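Local coordinates for putative hexulose 6 phosphate synthase (Salmonella typhimurium, PDB 3F4W), which is of unproven function but folds as a TIM barrel of the HUMPS family and pairs with a second copy of itself, at residues L10-A15 with I44-E49; A58-M63 with H67-L72; T87-I92 with V120-E125; D148-M153 with L179-V184. One frame throughout, in Å; residues are numbered along the deposited sequence.

Contact 1: residues L10-A15 with I44-E49; sequences LTLPEA and IKAIKE
Leu12 and Ala46 mark the closest backbone approach of two helices, their CA atoms 8.3 Å apart. Segment 10-15 supplies the first turn of helix 12-22, while 44-49 lies within helix 42-50. At that separation only side chains can close the distance, and the whole interface buries just 119 Å², both sides summed.

Leu12 does most of the reaching. Its CG stands anti to the backbone N (chi1 -178°), which carries the forked end across to helix 42-50. Both methyls straddle the single methyl of Ala46: CD2 of Leu12 is 3.9 Å from CB of Ala46, and CD1 of Leu12 is 4.1 Å from that same CB. Ile47 lies alongside more loosely, its CG1 4.4 Å from CD1 of Leu12. Beyond the contact, Leu12 also rests on Phe35 and Glu39 of helix 33-39, and Ile47 packs on Ile29, Val31 and Val56 of the barrel strands.

The start of the leucine's helix is fixed by a capping box. Glu14 N donates to Thr11 OG1 at 3.2 Å, and Thr11 N returns a nearly straight bond (170°) to Glu14 OE1 at 3.0 Å. That carboxylate oxygen is met on its anti side, 30° out of the carboxylate plane.

Chemically, the polar and apolar work is divided. The box satisfies amides at the helix start and fixes the turn bearing Leu12, whereas the two helices meet through aliphatic carbons alone, by van der Waals contact and without a directional bond between them.

Contact 2: residues A58-M63 with H67-L72; sequences ADAKIM and HFESQL
Ile62 and Glu69 form the centre of this contact, their side chains sliding past each other in opposite directions. CG1 of Ile62 lies 3.8 Å from CD of Glu69, so the isoleucine packs against the carboxylate end as well as the glutamate's aliphatic part. At its tip, CD1 of Ile62 reaches OG of Ser70 at 3.3 Å. Two residues earlier on the strand, CB of Ala60 sits 3.6 Å from OE1 of Glu69.

Glu69 gets there by being stretched out, CG anti to the backbone N (chi1 -180°) and the chain extended beyond it. Its polar end is met by a water that lies 2.6 Å from OE1 of Glu69 and 2.6 Å from O of Ala60, placed to donate to either, although other acceptors compete for its protons. Ser70 OG spends its bond on Gly66 O, one turn back in its own helix.

On the strand's other side, Lys61 points away from the helix. Its NZ makes a salt bridge of 2.8 Å to OD2 of Asp59, from 36° above the carboxylate plane, and also bonds Thr33 OG1; Asp59 OD1 bonds Thr82 OG1. The spacing of Asp59 and Lys61 matches the start of the D-x-K-x-x-D motif known in this family.

Strand 55-62 and helix 66-75 run antiparallel, their axes at 171° and 9.9 Å apart, as the first two elements of a beta-alpha-beta unit completed by strand 80-84. Helix 89-102 flanks Ser70 through Cys95 and Ala98, and Ile37 of the second subunit packs on Glu69.

Contact 3: residues T87-I92 with V120-E125; sequences TDVLTI and VRLLEE
Leu123 pushes one methyl into the hollow between Val89 and Ile92, two side chains that stand three residues apart on the first turn of helix 89-102. That methyl, CD2 of Leu123, comes 3.4 Å from CD1 of Ile92, tighter than usual van der Waals contact, while CG1 of Val89, roughly at right angles to that direction, is 4.4 Å away. The side chains of Ile92 and Leu123 cross at about a right angle and meet methyl to methyl. Leu123 starts from the side of its helix and comes nearer helix 89-102 only at its end; with CG anti to the carbonyl carbon (chi1 -62°), the fork swings over to the neighbour. Leu122 faces Val89, but their modelled separation is doubtfully short.

Helices 89-102 and 116-126 follow barrel strands 80-84 and 105-109, so they are successive members of the outer helical layer of the TIM barrel. Their nearest CA atoms, those of Val89 and Leu123, lie 7.4 Å apart.

Leu123 also touches Met110 and Ala128. At the head of the other helix, Asp88 is the N-cap: its OD2 accepts from Leu90 N at 2.9 Å through the anti lone pair, with an N-H...O angle of 166°, close to straight. The companion oxygen, OD1, forms a salt bridge with Arg144 and a hydrogen bond with Gln139, both of the second subunit.

Contact 4: residues D148-M153 with L179-V184; sequences DDLITM and LGPDVV
Leu150 extends from helix 147-156 to meet both Leu179 and Pro181, which lie shortly before strand 183-186. Its CG is anti to the backbone N (chi1 -179°), and this aims the fork away from its own helix and at segment 179-184. A single methyl then makes both contacts: CD2 of Leu150 is 4.0 Å from CD1 of Leu179 and 4.0 Å from CG of Pro181, the two partners lying well apart around it.

The partners approach differently. Leu179 has its CG anti to the carbonyl carbon (chi1 -66°), and it slides past Leu150 in the opposite direction. Pro181 offers its ring, crossing Leu150 at about a right angle. CD1 of Leu179 also reaches the flank of the neighbouring residue, 4.3 Å from CG1 of Ile151, where both residues are exposed.

Between the two partners the backbone turns at Gly180, whose positive phi of 81° marks the exit from the preceding helix. The CA atoms of Ile151 and Leu179 are 7.8 Å apart, and those of Leu150 and Pro181 are 8.4 Å apart, so segment 179-184 runs past the helix at side-chain range. Inward, Leu150 rests on Val133 of strand 130-134. Pro181 touches Met1, and Asp182 OD2 accepts from Ile162 N.

All three cross-contacts pair aliphatic carbons at ordinary van der Waals distances. The fit between helix 147-156 and the approach to strand 183-186 therefore rests on shape and, around buried Leu150 and Pro181, probably on exclusion of water, with no polar pair to set its direction.

In the fold
Contact 2 is the only one whose touching residues are all buried, and the only one of the four that sets a helix directly against its own barrel strand; a water and a carboxylate give it a polar element. Contacts 1 and 3 each join helices of the outer layer on opposite sides of the chain's centre, and contact 4 joins a helix to segment 179-184; all three meet through aliphatic groups and are partly buried. Neighbours connect: Ile44 touches Ala58, Thr87 OG1 probably bonds Met63 O, and Val120 packs on Met153. Contacts 2 and 3 also border the second subunit, whereas contacts 1 and 4 do not.

Contact 1: residues L10-A15 with I44-E49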
loop_
_atom_site.group_PDB
_atom_site.type_symbol
_atom_site.label_atom_id
_atom_site.label_comp_id
_atom_site.label_asym_id
_atom_site.label_seq_id
_atom_site.Cartn_x
_atom_site.Cartn_y
_atom_site.Cartn_z
ATOM N N LEU A 10 -0.537 -13.991 -9.117
ATOM C CA LEU A 10 -1.506 -14.701 -9.944
ATOM C C LEU A 10 -2.651 -13.785 -10.351
ATOM O O LEU A 10 -2.971 -12.827 -9.650
ATOM C CB LEU A 10 -2.073 -15.912 -9.196
ATOM C CG LEU A 10 -1.129 -17.063 -8.848
ATOM C CD1 LEU A 10 -1.907 -18.194 -8.188
ATOM C CD2 LEU A 10 -0.415 -17.557 -10.096
ATOM N N THR A 11 -3.268 -14.087 -11.490
ATOM C CA THR A 11 -4.511 -13.435 -11.872
ATOM C C THR A 11 -5.643 -14.162 -11.162
ATOM O O THR A 11 -5.446 -15.261 -10.647
ATOM C CB THR A 11 -4.746 -13.525 -13.382
ATOM O OG1 THR A 11 -4.978 -14.891 -13.745
ATOM C CG2 THR A 11 -3.536 -13.002 -14.142
ATOM N N LEU A 12 -6.829 -13.562 -11.133
ATOM C CA LEU A 12 -7.965 -14.200 -10.470
ATOM C C LEU A 12 -8.299 -15.577 -11.058
ATOM O O LEU A 12 -8.501 -16.532 -10.311
ATOM C CB LEU A 12 -9.197 -13.290 -10.469
ATOM C CG LEU A 12 -10.422 -13.867 -9.755
ATOM C CD1 LEU A 12 -10.067 -14.349 -8.352
ATOM C CD2 LEU A 12 -11.546 -12.846 -9.708
ATOM N N PRO A 13 -8.363 -15.689 -12.397
ATOM C CA PRO A 13 -8.622 -17.015 -12.972
ATOM C C PRO A 13 -7.523 -18.019 -12.621
ATOM O O PRO A 13 -7.808 -19.194 -12.378
ATOM C CB PRO A 13 -8.645 -16.746 -14.480
ATOM C CG PRO A 13 -9.005 -15.302 -14.599
ATOM C CD PRO A 13 -8.354 -14.634 -13.426
ATOM N N GLU A 14 -6.279 -17.555 -12.590
ATOM C CA GLU A 14 -5.165 -18.417 -12.213
ATOM C C GLU A 14 -5.274 -18.862 -10.757
ATOM O O GLU A 14 -4.976 -20.008 -10.429
ATOM C CB GLU A 14 -3.831 -17.709 -12.445
ATOM C CG GLU A 14 -3.447 -17.581 -13.907
ATOM C CD GLU A 14 -2.161 -16.795 -14.104
ATOM O OE1 GLU A 14 -1.787 -16.020 -13.198
ATOM O OE2 GLU A 14 -1.525 -16.954 -15.166
ATOM N N ALA A 15 -5.701 -17.948 -9.890
ATOM C CA ALA A 15 -5.815 -18.231 -8.463
ATOM C C ALA A 15 -6.946 -19.210 -8.167
ATOM O O ALA A 15 -6.820 -20.075 -7.302
ATOM C CB ALA A 15 -6.018 -16.940 -7.680
ATOM N N ILE A 44 -11.377 -10.677 -3.647
ATOM C CA ILE A 44 -11.844 -11.103 -2.332
ATOM C C ILE A 44 -13.228 -11.735 -2.419
ATOM O O ILE A 44 -13.476 -12.793 -1.844
ATOM C CB ILE A 44 -11.911 -9.921 -1.352
ATOM C CG1 ILE A 44 -10.532 -9.275 -1.198
ATOM C CG2 ILE A 44 -12.437 -10.374 0.002
ATOM C CD1 ILE A 44 -9.541 -10.146 -0.465
ATOM N N LYS A 45 -14.128 -11.077 -3.141
ATOM C CA LYS A 45 -15.496 -11.558 -3.282
ATOM C C LYS A 45 -15.533 -12.951 -3.904
ATOM O O LYS A 45 -16.208 -13.849 -3.401
ATOM C CB LYS A 45 -16.313 -10.586 -4.134
ATOM C CG LYS A 45 -16.444 -9.193 -3.535
ATOM C CD LYS A 45 -17.168 -8.245 -4.482
ATOM C CE LYS A 45 -17.600 -6.970 -3.771
ATOM N NZ LYS A 45 -18.214 -5.983 -4.706
ATOM N N ALA A 46 -14.794 -13.120 -4.996
ATOM C CA ALA A 46 -14.780 -14.376 -5.737
ATOM C C ALA A 46 -14.210 -15.527 -4.915
ATOM O O ALA A 46 -14.756 -16.628 -4.910
ATOM C CB ALA A 46 -13.996 -14.211 -7.031
ATOM N N ILE A 47 -13.105 -15.274 -4.227
ATOM C CA ILE A 47 -12.460 -16.317 -3.435
ATOM C C ILE A 47 -13.301 -16.700 -2.218
ATOM O O ILE A 47 -13.461 -17.882 -1.914
ATOM C CB ILE A 47 -11.046 -15.894 -3.005
ATOM C CG1 ILE A 47 -10.113 -15.891 -4.219
ATOM C CG2 ILE A 47 -10.508 -16.817 -1.922
ATOM C CD1 ILE A 47 -8.759 -15.270 -3.949
ATOM N N LYS A 48 -13.846 -15.699 -1.532
ATOM C CA LYS A 48 -14.651 -15.946 -0.341
ATOM C C LYS A 48 -15.937 -16.670 -0.721
ATOM O O LYS A 48 -16.488 -17.436 0.070
ATOM C CB LYS A 48 -14.965 -14.636 0.389
ATOM C CG LYS A 48 -15.623 -14.817 1.745
ATOM C CD LYS A 48 -14.688 -15.480 2.749
ATOM C CE LYS A 48 -15.403 -15.728 4.072
ATOM N NZ LYS A 48 -14.500 -16.321 5.095
ATOM N N GLU A 49 -16.402 -16.427 -1.942
ATOM C CA GLU A 49 -17.594 -17.088 -2.459
ATOM C C GLU A 49 -17.328 -18.562 -2.751
ATOM O O GLU A 49 -18.154 -19.425 -2.447
ATOM C CB GLU A 49 -18.079 -16.382 -3.727
ATOM C CG GLU A 49 -19.266 -17.042 -4.409
ATOM C CD GLU A 49 -19.787 -16.229 -5.585
ATOM O OE1 GLU A 49 -18.969 -15.817 -6.436
ATOM O OE2 GLU A 49 -21.013 -16.003 -5.657
#

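Contact 2: residues A58-M63 with H67-L72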
loop_
_atom_site.group_PDB
_atom_site.type_symbol
_atom_site.label_atom_id
_atom_site.label_comp_id
_atom_site.label_asym_id
_atom_site.label_seq_id
_atom_site.Cartn_x
_atom_site.Cartn_y
_atom_site.Cartn_z
ATOM N N ALA A 58 -6.952 -9.881 3.184
ATOM C CA ALA A 58 -6.666 -8.904 2.136
ATOM C C ALA A 58 -5.387 -8.147 2.472
ATOM O O ALA A 58 -5.361 -7.349 3.411
ATOM C CB ALA A 58 -7.833 -7.932 1.975
ATOM N N ASP A 59 -4.326 -8.404 1.714
ATOM C CA ASP A 59 -3.033 -7.794 1.986
ATOM C C ASP A 59 -2.937 -6.402 1.370
ATOM O O ASP A 59 -2.128 -6.159 0.472
ATOM C CB ASP A 59 -1.898 -8.672 1.467
ATOM C CG ASP A 59 -0.552 -8.271 2.030
ATOM O OD1 ASP A 59 -0.521 -7.594 3.080
ATOM O OD2 ASP A 59 0.474 -8.635 1.424
ATOM N N ALA A 60 -3.772 -5.493 1.861
ATOM C CA ALA A 60 -3.820 -4.134 1.335
ATOM C C ALA A 60 -2.592 -3.308 1.722
ATOM O O ALA A 60 -2.249 -2.344 1.037
ATOM C CB ALA A 60 -5.092 -3.442 1.796
ATOM N N LYS A 61 -1.928 -3.692 2.810
ATOM C CA LYS A 61 -0.797 -2.920 3.328
ATOM C C LYS A 61 -1.171 -1.446 3.452
ATOM O O LYS A 61 -0.464 -0.561 2.958
ATOM C CB LYS A 61 0.438 -3.081 2.434
ATOM C CG LYS A 61 1.172 -4.403 2.602
ATOM C CD LYS A 61 2.466 -4.403 1.800
ATOM C CE LYS A 61 3.205 -5.726 1.924
ATOM N NZ LYS A 61 2.530 -6.803 1.155
ATOM N N ILE A 62 -2.290 -1.198 4.121
ATOM C CA ILE A 62 -2.829 0.143 4.287
ATOM C C ILE A 62 -1.837 1.118 4.926
ATOM O O ILE A 62 -1.172 0.797 5.914
ATOM C CB ILE A 62 -4.126 0.103 5.114
ATOM C CG1 ILE A 62 -5.199 -0.687 4.360
ATOM C CG2 ILE A 62 -4.623 1.507 5.403
ATOM C CD1 ILE A 62 -6.458 -0.931 5.166
ATOM N N MET A 63 -1.743 2.311 4.346
ATOM C CA MET A 63 -0.821 3.333 4.821
ATOM C C MET A 63 -1.586 4.599 5.191
ATOM O O MET A 63 -1.088 5.448 5.928
ATOM C CB MET A 63 0.209 3.656 3.737
ATOM C CG MET A 63 1.320 4.600 4.181
ATOM S SD MET A 63 2.434 3.805 5.354
ATOM C CE MET A 63 3.508 5.159 5.843
ATOM N N HIS A 67 -9.877 3.663 7.898
ATOM C CA HIS A 67 -11.221 3.129 8.063
ATOM C C HIS A 67 -11.900 2.869 6.726
ATOM O O HIS A 67 -12.511 1.823 6.524
ATOM C CB HIS A 67 -12.088 4.049 8.921
ATOM C CG HIS A 67 -13.370 3.417 9.365
ATOM N ND1 HIS A 67 -13.594 3.024 10.665
ATOM C CD2 HIS A 67 -14.490 3.094 8.674
ATOM C CE1 HIS A 67 -14.801 2.493 10.760
ATOM N NE2 HIS A 67 -15.365 2.526 9.567
ATOM N N PHE A 68 -11.788 3.822 5.809
ATOM C CA PHE A 68 -12.483 3.712 4.534
ATOM C C PHE A 68 -12.023 2.497 3.733
ATOM O O PHE A 68 -12.843 1.751 3.190
ATOM C CB PHE A 68 -12.297 4.984 3.710
ATOM C CG PHE A 68 -13.029 4.960 2.403
ATOM C CD1 PHE A 68 -14.333 5.412 2.318
ATOM C CD2 PHE A 68 -12.416 4.479 1.262
ATOM C CE1 PHE A 68 -15.010 5.390 1.114
ATOM C CE2 PHE A 68 -13.088 4.453 0.056
ATOM C CZ PHE A 68 -14.386 4.906 -0.018
ATOM N N GLU A 69 -10.712 2.307 3.648
ATOM C CA GLU A 69 -10.167 1.189 2.896
ATOM C C GLU A 69 -10.403 -0.151 3.607
ATOM O O GLU A 69 -10.714 -1.157 2.965
ATOM C CB GLU A 69 -8.685 1.404 2.604
ATOM C CG GLU A 69 -8.069 0.274 1.817
ATOM C CD GLU A 69 -6.777 0.667 1.133
ATOM O OE1 GLU A 69 -6.097 -0.233 0.600
ATOM O OE2 GLU A 69 -6.449 1.874 1.121
ATOM N N SER A 70 -10.269 -0.158 4.930
ATOM C CA SER A 70 -10.549 -1.363 5.706
ATOM C C SER A 70 -11.992 -1.823 5.513
ATOM O O SER A 70 -12.255 -3.006 5.282
ATOM C CB SER A 70 -10.266 -1.133 7.195
ATOM O OG SER A 70 -8.875 -1.010 7.433
ATOM N N GLN A 71 -12.921 -0.878 5.597
ATOM C CA GLN A 71 -14.346 -1.174 5.479
ATOM C C GLN A 71 -14.680 -1.720 4.094
ATOM O O GLN A 71 -15.439 -2.676 3.952
ATOM C CB GLN A 71 -15.165 0.084 5.769
ATOM C CG GLN A 71 -16.651 -0.146 5.949
ATOM C CD GLN A 71 -17.398 1.142 6.231
ATOM O OE1 GLN A 71 -18.010 1.302 7.284
ATOM N NE2 GLN A 71 -17.339 2.075 5.291
ATOM N N LEU A 72 -14.103 -1.103 3.070
ATOM C CA LEU A 72 -14.263 -1.576 1.703
ATOM C C LEU A 72 -13.871 -3.047 1.595
ATOM O O LEU A 72 -14.548 -3.844 0.942
ATOM C CB LEU A 72 -13.390 -0.740 0.765
ATOM C CG LEU A 72 -13.318 -1.227 -0.677
ATOM C CD1 LEU A 72 -14.660 -1.015 -1.345
ATOM C CD2 LEU A 72 -12.220 -0.497 -1.425
HETATM O O HOH W 1 -3.477 -0.107 0.514
#

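Contact 3: residues T87-I92 with V120-E125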
loop_
_atom_site.group_PDB
_atom_site.type_symbol
_atom_site.label_atom_id
_atom_site.label_comp_id
_atom_site.label_asym_id
_atom_site.label_seq_id
_atom_site.Cartn_x
_atom_site.Cartn_y
_atom_site.Cartn_z
ATOM N N THR A 87 3.084 3.029 9.486
ATOM C CA THR A 87 2.141 4.133 9.327
ATOM C C THR A 87 1.781 4.769 10.667
ATOM O O THR A 87 2.157 4.271 11.728
ATOM C CB THR A 87 0.851 3.708 8.596
ATOM O OG1 THR A 87 0.177 4.877 8.111
ATOM C CG2 THR A 87 -0.079 2.941 9.528
ATOM N N ASP A 88 1.043 5.871 10.611
ATOM C CA ASP A 88 0.671 6.608 11.813
ATOM C C ASP A 88 -0.280 5.786 12.676
ATOM O O ASP A 88 -1.100 5.022 12.160
ATOM C CB ASP A 88 0.029 7.944 11.423
ATOM C CG ASP A 88 -0.017 8.935 12.573
ATOM O OD1 ASP A 88 0.704 9.957 12.507
ATOM O OD2 ASP A 88 -0.770 8.693 13.541
ATOM N N VAL A 89 -0.170 5.935 13.993
ATOM C CA VAL A 89 -1.060 5.222 14.905
ATOM C C VAL A 89 -2.534 5.546 14.654
ATOM O O VAL A 89 -3.401 4.700 14.872
ATOM C CB VAL A 89 -0.711 5.483 16.386
ATOM C CG1 VAL A 89 0.605 4.844 16.719
ATOM C CG2 VAL A 89 -0.659 6.975 16.671
ATOM N N LEU A 90 -2.807 6.769 14.206
ATOM C CA LEU A 90 -4.156 7.183 13.816
ATOM C C LEU A 90 -4.748 6.227 12.788
ATOM O O LEU A 90 -5.905 5.816 12.890
ATOM C CB LEU A 90 -4.115 8.590 13.206
ATOM C CG LEU A 90 -4.350 9.829 14.076
ATOM C CD1 LEU A 90 -4.158 9.529 15.540
ATOM C CD2 LEU A 90 -3.458 10.985 13.616
ATOM N N THR A 91 -3.946 5.894 11.782
ATOM C CA THR A 91 -4.377 5.003 10.713
ATOM C C THR A 91 -4.571 3.577 11.222
ATOM O O THR A 91 -5.548 2.913 10.884
ATOM C CB THR A 91 -3.371 5.022 9.544
ATOM O OG1 THR A 91 -3.353 6.328 8.959
ATOM C CG2 THR A 91 -3.750 4.009 8.482
ATOM N N ILE A 92 -3.641 3.107 12.044
ATOM C CA ILE A 92 -3.769 1.772 12.607
ATOM C C ILE A 92 -5.050 1.676 13.422
ATOM O O ILE A 92 -5.793 0.701 13.319
ATOM C CB ILE A 92 -2.545 1.398 13.450
ATOM C CG1 ILE A 92 -1.363 1.106 12.520
ATOM C CG2 ILE A 92 -2.852 0.199 14.340
ATOM C CD1 ILE A 92 -0.061 0.875 13.224
ATOM N N VAL A 120 6.592 -2.148 18.699
ATOM C CA VAL A 120 5.693 -3.153 19.256
ATOM C C VAL A 120 5.035 -2.658 20.540
ATOM O O VAL A 120 3.829 -2.816 20.727
ATOM C CB VAL A 120 6.418 -4.483 19.519
ATOM C CG1 VAL A 120 5.507 -5.447 20.261
ATOM C CG2 VAL A 120 6.883 -5.097 18.205
ATOM N N ARG A 121 5.819 -2.046 21.421
ATOM C CA ARG A 121 5.273 -1.533 22.674
ATOM C C ARG A 121 4.203 -0.496 22.376
ATOM O O ARG A 121 3.123 -0.503 22.965
ATOM C CB ARG A 121 6.363 -0.888 23.536
ATOM C CG ARG A 121 7.530 -1.787 23.901
ATOM C CD ARG A 121 8.527 -1.037 24.792
ATOM N NE ARG A 121 9.842 -1.670 24.792
ATOM C CZ ARG A 121 10.926 -1.142 24.233
ATOM N NH1 ARG A 121 10.864 0.041 23.637
ATOM N NH2 ARG A 121 12.077 -1.792 24.277
ATOM N N LEU A 122 4.520 0.399 21.450
ATOM C CA LEU A 122 3.627 1.486 21.088
ATOM C C LEU A 122 2.321 0.954 20.502
ATOM O O LEU A 122 1.237 1.410 20.863
ATOM C CB LEU A 122 4.326 2.411 20.091
ATOM C CG LEU A 122 3.711 3.782 19.824
ATOM C CD1 LEU A 122 4.728 4.703 19.165
ATOM C CD2 LEU A 122 2.496 3.631 18.953
ATOM N N LEU A 123 2.430 -0.013 19.598
ATOM C CA LEU A 123 1.263 -0.513 18.878
ATOM C C LEU A 123 0.336 -1.327 19.768
ATOM O O LEU A 123 -0.888 -1.220 19.671
ATOM C CB LEU A 123 1.691 -1.337 17.664
ATOM C CG LEU A 123 2.486 -0.546 16.625
ATOM C CD1 LEU A 123 2.897 -1.442 15.469
ATOM C CD2 LEU A 123 1.686 0.660 16.136
ATOM N N GLU A 124 0.919 -2.141 20.639
ATOM C CA GLU A 124 0.122 -2.948 21.550
ATOM C C GLU A 124 -0.668 -2.076 22.518
ATOM O O GLU A 124 -1.841 -2.334 22.780
ATOM C CB GLU A 124 1.002 -3.934 22.318
ATOM C CG GLU A 124 1.438 -5.127 21.487
ATOM C CD GLU A 124 1.834 -6.313 22.341
ATOM O OE1 GLU A 124 0.988 -7.215 22.538
ATOM O OE2 GLU A 124 2.983 -6.337 22.825
ATOM N N GLU A 125 -0.028 -1.042 23.049
ATOM C CA GLU A 125 -0.718 -0.159 23.979
ATOM C C GLU A 125 -1.743 0.702 23.241
ATOM O O GLU A 125 -2.630 1.293 23.855
ATOM C CB GLU A 125 0.275 0.698 24.769
ATOM C CG GLU A 125 1.039 1.704 23.939
ATOM C CD GLU A 125 2.114 2.425 24.740
ATOM O OE1 GLU A 125 2.812 1.755 25.538
ATOM O OE2 GLU A 125 2.260 3.657 24.572
#

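Contact 4: residues D148-M153 with L179-V184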
loop_
_atom_site.group_PDB
_atom_site.type_symbol
_atom_site.label_atom_id
_atom_site.label_comp_id
_atom_site.label_asym_id
_atom_site.label_seq_id
_atom_site.Cartn_x
_atom_site.Cartn_y
_atom_site.Cartn_z
ATOM N N ASP A 148 15.371 -13.350 12.513
ATOM C CA ASP A 148 15.932 -12.477 13.539
ATOM C C ASP A 148 14.855 -11.542 14.075
ATOM O O ASP A 148 14.753 -11.331 15.284
ATOM C CB ASP A 148 17.131 -11.677 13.017
ATOM C CG ASP A 148 18.035 -11.173 14.140
ATOM O OD1 ASP A 148 17.687 -11.355 15.325
ATOM O OD2 ASP A 148 19.101 -10.599 13.838
ATOM N N ASP A 149 14.040 -10.996 13.177
ATOM C CA ASP A 149 12.939 -10.129 13.592
ATOM C C ASP A 149 11.883 -10.895 14.392
ATOM O O ASP A 149 11.298 -10.355 15.328
ATOM C CB ASP A 149 12.307 -9.419 12.386
ATOM C CG ASP A 149 13.142 -8.242 11.896
ATOM O OD1 ASP A 149 14.107 -7.855 12.591
ATOM O OD2 ASP A 149 12.829 -7.697 10.818
ATOM N N LEU A 150 11.646 -12.154 14.034
ATOM C CA LEU A 150 10.685 -12.968 14.772
ATOM C C LEU A 150 11.164 -13.211 16.203
ATOM O O LEU A 150 10.372 -13.193 17.144
ATOM C CB LEU A 150 10.430 -14.306 14.070
ATOM C CG LEU A 150 9.417 -15.226 14.759
ATOM C CD1 LEU A 150 8.078 -14.524 14.927
ATOM C CD2 LEU A 150 9.238 -16.517 13.985
ATOM N N ILE A 151 12.465 -13.436 16.357
ATOM C CA ILE A 151 13.062 -13.638 17.674
ATOM C C ILE A 151 12.838 -12.425 18.573
ATOM O O ILE A 151 12.410 -12.559 19.717
ATOM C CB ILE A 151 14.568 -13.928 17.565
ATOM C CG1 ILE A 151 14.798 -15.265 16.859
ATOM C CG2 ILE A 151 15.216 -13.916 18.945
ATOM C CD1 ILE A 151 16.250 -15.541 16.538
ATOM N N THR A 152 13.119 -11.237 18.052
ATOM C CA THR A 152 12.877 -10.017 18.809
ATOM C C THR A 152 11.394 -9.844 19.118
ATOM O O THR A 152 11.017 -9.540 20.250
ATOM C CB THR A 152 13.386 -8.780 18.065
ATOM O OG1 THR A 152 14.807 -8.874 17.918
ATOM C CG2 THR A 152 13.042 -7.515 18.836
ATOM N N MET A 153 10.553 -10.045 18.110
ATOM C CA MET A 153 9.115 -9.927 18.298
ATOM C C MET A 153 8.625 -10.797 19.454
ATOM O O MET A 153 7.884 -10.335 20.319
ATOM C CB MET A 153 8.366 -10.292 17.012
ATOM C CG MET A 153 6.862 -10.340 17.189
ATOM S SD MET A 153 6.169 -8.717 17.544
ATOM C CE MET A 153 6.096 -8.022 15.893
ATOM N N LEU A 179 9.656 -21.865 17.127
ATOM C CA LEU A 179 9.586 -20.637 17.912
ATOM C C LEU A 179 8.159 -20.348 18.362
ATOM O O LEU A 179 7.931 -19.572 19.290
ATOM C CB LEU A 179 10.153 -19.458 17.119
ATOM C CG LEU A 179 11.653 -19.547 16.834
ATOM C CD1 LEU A 179 12.112 -18.445 15.890
ATOM C CD2 LEU A 179 12.437 -19.499 18.135
ATOM N N GLY A 180 7.196 -20.972 17.692
ATOM C CA GLY A 180 5.809 -20.890 18.101
ATOM C C GLY A 180 5.041 -19.647 17.689
ATOM O O GLY A 180 4.346 -19.047 18.514
ATOM N N PRO A 181 5.144 -19.252 16.409
ATOM C CA PRO A 181 4.264 -18.182 15.931
ATOM C C PRO A 181 2.838 -18.713 15.877
ATOM O O PRO A 181 2.644 -19.927 15.911
ATOM C CB PRO A 181 4.760 -17.916 14.503
ATOM C CG PRO A 181 5.960 -18.817 14.293
ATOM C CD PRO A 181 5.884 -19.893 15.311
ATOM N N ASP A 182 1.856 -17.825 15.787
ATOM C CA ASP A 182 0.467 -18.248 15.654
ATOM C C ASP A 182 0.111 -18.511 14.194
ATOM O O ASP A 182 -0.715 -19.374 13.887
ATOM C CB ASP A 182 -0.466 -17.206 16.266
ATOM C CG ASP A 182 -0.205 -16.999 17.739
ATOM O OD1 ASP A 182 -0.620 -17.859 18.542
ATOM O OD2 ASP A 182 0.420 -15.976 18.099
ATOM N N VAL A 183 0.747 -17.774 13.292
ATOM C CA VAL A 183 0.508 -17.954 11.866
ATOM C C VAL A 183 1.821 -17.973 11.100
ATOM O O VAL A 183 2.680 -17.112 11.295
ATOM C CB VAL A 183 -0.403 -16.843 11.291
ATOM C CG1 VAL A 183 -0.575 -17.012 9.776
ATOM C CG2 VAL A 183 -1.757 -16.846 11.990
ATOM N N VAL A 184 1.975 -18.973 10.244
ATOM C CA VAL A 184 3.106 -19.034 9.335
ATOM C C VAL A 184 2.602 -18.723 7.928
ATOM O O VAL A 184 1.671 -19.363 7.435
ATOM C CB VAL A 184 3.782 -20.414 9.372
ATOM C CG1 VAL A 184 4.851 -20.508 8.300
ATOM C CG2 VAL A 184 4.374 -20.669 10.751
#